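Local coordinates for topoisomerase I-like protein (Leishmania donovani, PDB 2B9S) that relaxes supercoiled DNA as the large subunit of a heterodimeric type IB topoisomerase, whose small subunit supplies the tyrosine that cuts and rejoins one strand, at a contact of chain A with DNA. Numbering follows the deposited sequence.

A contact of chain A with DNA. Residues 329, 331, 428-430. With nucleotides of chain B.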
ATOM      1  N   ASP A 329       0.359  -8.133  -3.455  1.00 23.11           N
ATOM      2  CA  ASP A 329      -1.079  -8.289  -3.141  1.00 22.78           C
ATOM      3  C   ASP A 329      -1.694  -9.595  -3.657  1.00 22.88           C
ATOM      4  O   ASP A 329      -2.913  -9.797  -3.562  1.00 22.92           O
ATOM      5  CB  ASP A 329      -1.892  -7.064  -3.580  1.00 23.04           C
ATOM      6  CG  ASP A 329      -1.753  -5.903  -2.610  1.00 22.16           C
ATOM      7  OD1 ASP A 329      -1.206  -4.866  -3.003  1.00 24.18           O
ATOM      8  OD2 ASP A 329      -2.151  -6.035  -1.440  1.00 22.87           O
ATOM      9  N   ILE A 331      -1.843 -10.542  -6.613  1.00 21.94           N
ATOM     10  CA  ILE A 331      -2.452 -10.292  -7.918  1.00 21.76           C
ATOM     11  C   ILE A 331      -1.622 -11.044  -8.928  1.00 22.95           C
ATOM     12  O   ILE A 331      -0.393 -10.946  -8.935  1.00 24.13           O
ATOM     13  CB  ILE A 331      -2.510  -8.755  -8.260  1.00 21.69           C
ATOM     14  CG1 ILE A 331      -3.316  -7.964  -7.203  1.00 17.37           C
ATOM     15  CG2 ILE A 331      -3.010  -8.502  -9.689  1.00 17.18           C
ATOM     16  CD1 ILE A 331      -4.726  -8.503  -6.881  1.00 19.64           C
ATOM     17  N   ASN A 428      -0.530  -3.818 -14.253  1.00 25.79           N
ATOM     18  CA  ASN A 428      -1.259  -4.996 -13.767  1.00 26.02           C
ATOM     19  C   ASN A 428      -2.130  -4.702 -12.534  1.00 26.00           C
ATOM     20  O   ASN A 428      -2.270  -5.521 -11.602  1.00 26.08           O
ATOM     21  CB  ASN A 428      -0.310  -6.185 -13.565  1.00 26.35           C
ATOM     22  CG  ASN A 428      -1.034  -7.501 -13.513  1.00 27.23           C
ATOM     23  OD1 ASN A 428      -1.996  -7.738 -14.257  1.00 27.68           O
ATOM     24  ND2 ASN A 428      -0.595  -8.374 -12.603  1.00 28.44           N
ATOM     25  N   HIS A 429      -2.744  -3.527 -12.564  1.00 25.39           N
ATOM     26  CA  HIS A 429      -3.682  -3.105 -11.533  1.00 25.59           C
ATOM     27  C   HIS A 429      -5.064  -3.726 -11.732  1.00 26.57           C
ATOM     28  O   HIS A 429      -5.646  -3.642 -12.817  1.00 27.29           O
ATOM     29  CB  HIS A 429      -3.728  -1.579 -11.481  1.00 25.49           C
ATOM     30  CG  HIS A 429      -2.430  -0.953 -11.050  1.00 25.17           C
ATOM     31  ND1 HIS A 429      -2.048   0.313 -11.434  1.00 24.33           N
ATOM     32  CD2 HIS A 429      -1.432  -1.423 -10.256  1.00 24.83           C
ATOM     33  CE1 HIS A 429      -0.882   0.605 -10.880  1.00 26.26           C
ATOM     34  NE2 HIS A 429      -0.478  -0.440 -10.175  1.00 25.91           N
ATOM     35  N   GLN A 430      -5.555  -4.390 -10.683  1.00 28.41           N
ATOM     36  CA  GLN A 430      -6.763  -5.203 -10.739  1.00 29.50           C
ATOM     37  C   GLN A 430      -7.699  -5.007  -9.543  1.00 30.85           C
ATOM     38  O   GLN A 430      -7.267  -4.713  -8.431  1.00 30.87           O
ATOM     39  CB  GLN A 430      -6.404  -6.680 -10.852  1.00 31.17           C
ATOM     40  CG  GLN A 430      -5.708  -7.059 -12.128  1.00 30.66           C
ATOM     41  CD  GLN A 430      -5.441  -8.530 -12.194  1.00 32.38           C
ATOM     42  OE1 GLN A 430      -6.110  -9.324 -11.524  1.00 34.47           O
ATOM     43  NE2 GLN A 430      -4.441  -8.914 -12.975  1.00 31.07           N
TER
ATOM     44  O5'  DA B   1       1.304  -1.510  -5.998  1.00 23.70           O
ATOM     45  C5'  DA B   1      -0.090  -1.367  -6.239  1.00 22.14           C
ATOM     46  C4'  DA B   1      -0.861  -2.190  -5.254  1.00 22.65           C
ATOM     47  O4'  DA B   1      -0.728  -1.648  -3.919  1.00 22.07           O
ATOM     48  C3'  DA B   1      -2.326  -2.126  -5.556  1.00 23.32           C
ATOM     49  O3'  DA B   1      -2.608  -3.146  -6.504  1.00 23.67           O
ATOM     50  C2'  DA B   1      -2.976  -2.340  -4.189  1.00 21.98           C
ATOM     51  C1'  DA B   1      -1.961  -1.814  -3.205  1.00 19.69           C
ATOM     52  N9   DA B   1      -2.218  -0.525  -2.548  1.00 20.13           N
ATOM     53  C8   DA B   1      -1.863   0.704  -3.041  1.00 18.86           C
ATOM     54  N7   DA B   1      -2.137   1.714  -2.256  1.00 19.67           N
ATOM     55  C5   DA B   1      -2.718   1.113  -1.146  1.00 20.32           C
ATOM     56  C6   DA B   1      -3.235   1.639   0.061  1.00 19.39           C
ATOM     57  N6   DA B   1      -3.231   2.956   0.364  1.00 19.81           N
ATOM     58  N1   DA B   1      -3.733   0.756   0.954  1.00 18.31           N
ATOM     59  C2   DA B   1      -3.729  -0.549   0.682  1.00 18.10           C
ATOM     60  N3   DA B   1      -3.298  -1.148  -0.423  1.00 18.59           N
ATOM     61  C4   DA B   1      -2.778  -0.271  -1.304  1.00 19.67           C
ATOM     62  P    DG B   2      -4.011  -3.173  -7.280  1.00 22.96           P
ATOM     63  OP1  DG B   2      -3.840  -4.115  -8.397  1.00 20.94           O
ATOM     64  OP2  DG B   2      -4.429  -1.758  -7.507  1.00 19.82           O
ATOM     65  O5'  DG B   2      -5.018  -3.787  -6.188  1.00 21.15           O
ATOM     66  C5'  DG B   2      -4.859  -5.074  -5.698  1.00 23.55           C
ATOM     67  C4'  DG B   2      -5.875  -5.344  -4.609  1.00 24.11           C
ATOM     68  O4'  DG B   2      -5.769  -4.358  -3.564  1.00 24.06           O
ATOM     69  C3'  DG B   2      -7.344  -5.330  -5.021  1.00 25.62           C
ATOM     70  O3'  DG B   2      -7.958  -6.329  -4.229  1.00 25.64           O
ATOM     71  C2'  DG B   2      -7.836  -3.936  -4.606  1.00 24.69           C
ATOM     72  C1'  DG B   2      -7.016  -3.714  -3.351  1.00 21.57           C
ATOM     73  N9   DG B   2      -6.762  -2.297  -3.102  1.00 21.84           N
ATOM     74  C8   DG B   2      -6.380  -1.352  -4.038  1.00 21.16           C
ATOM     75  N7   DG B   2      -6.219  -0.167  -3.521  1.00 21.24           N
ATOM     76  C5   DG B   2      -6.503  -0.360  -2.167  1.00 19.84           C
ATOM     77  C6   DG B   2      -6.511   0.566  -1.119  1.00 19.88           C
ATOM     78  O6   DG B   2      -6.233   1.764  -1.191  1.00 22.12           O
ATOM     79  N1   DG B   2      -6.854  -0.005   0.104  1.00 21.20           N
ATOM     80  C2   DG B   2      -7.158  -1.337   0.292  1.00 19.63           C
ATOM     81  N2   DG B   2      -7.465  -1.695   1.537  1.00 19.95           N
ATOM     82  N3   DG B   2      -7.158  -2.226  -0.680  1.00 18.82           N
ATOM     83  C4   DG B   2      -6.823  -1.662  -1.882  1.00 19.97           C
TER
HETATM   84  O   HOH W   1      -2.294  -3.984   0.146  1.00 20.59           O
HETATM   85  O   HOH W   2      -7.172  -1.781  -7.624  1.00 25.78           O
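Gln430 meets the phosphate between DA1 and DG2 of chain B with its backbone: its N donates to the phosphate oxygen OP1 of DG2 at 2.9 Å, a nearly straight bond with 168° at the hydrogen. Its carbonyl O reaches the same nucleotide through water 2, which also lies 2.7 Å from the other non-bridging oxygen, OP2 of DG2. The Gln430 side chain turns away from the DNA; its NE2 donates to Asn428 OD1 at 3.0 Å, approaching from above the carbonyl plane, 41° out of it. This side-chain bond spans His429 and may help to steady the turn that carries it.

Asp329, in the short 3-10 helix 328-330, comes to the sugars from another segment of the chain. Its CB stands 4.2 Å from C5' of DG2; CG, placed beside the backbone N and anti to the carbonyl carbon (chi1 -78°), comes near C1' and C2' of DA1. The carboxylate then divides its work: OD1 rests against the deoxyribose, 3.2 Å from C1' of DA1, while OD2 contacts water 1 at 2.6 Å. That water continues to N3 of DA1 on the minor-groove side of the base pair, a water-mediated contact with an acceptor that both purines offer, which probably distinguishes sequence little. Ile331 adds an apolar contact, its CG1 and CD1 both packing against C5' of DG2.

His429, the catalytic histidine that lines the vanadate pocket with Arg290, Lys328 and Arg386, passes the phosphate with its CB, about 4.0 Å from both OP1 and OP2 of DG2, and points its ring toward DA1, with NE2 near C5' of that nucleotide.

Asp329 and Ile331 lie between strands 320-326 and 332-338; Asn428 and His429 follow helix 411-427, and Gln430 begins the short C-terminal strand 430-431.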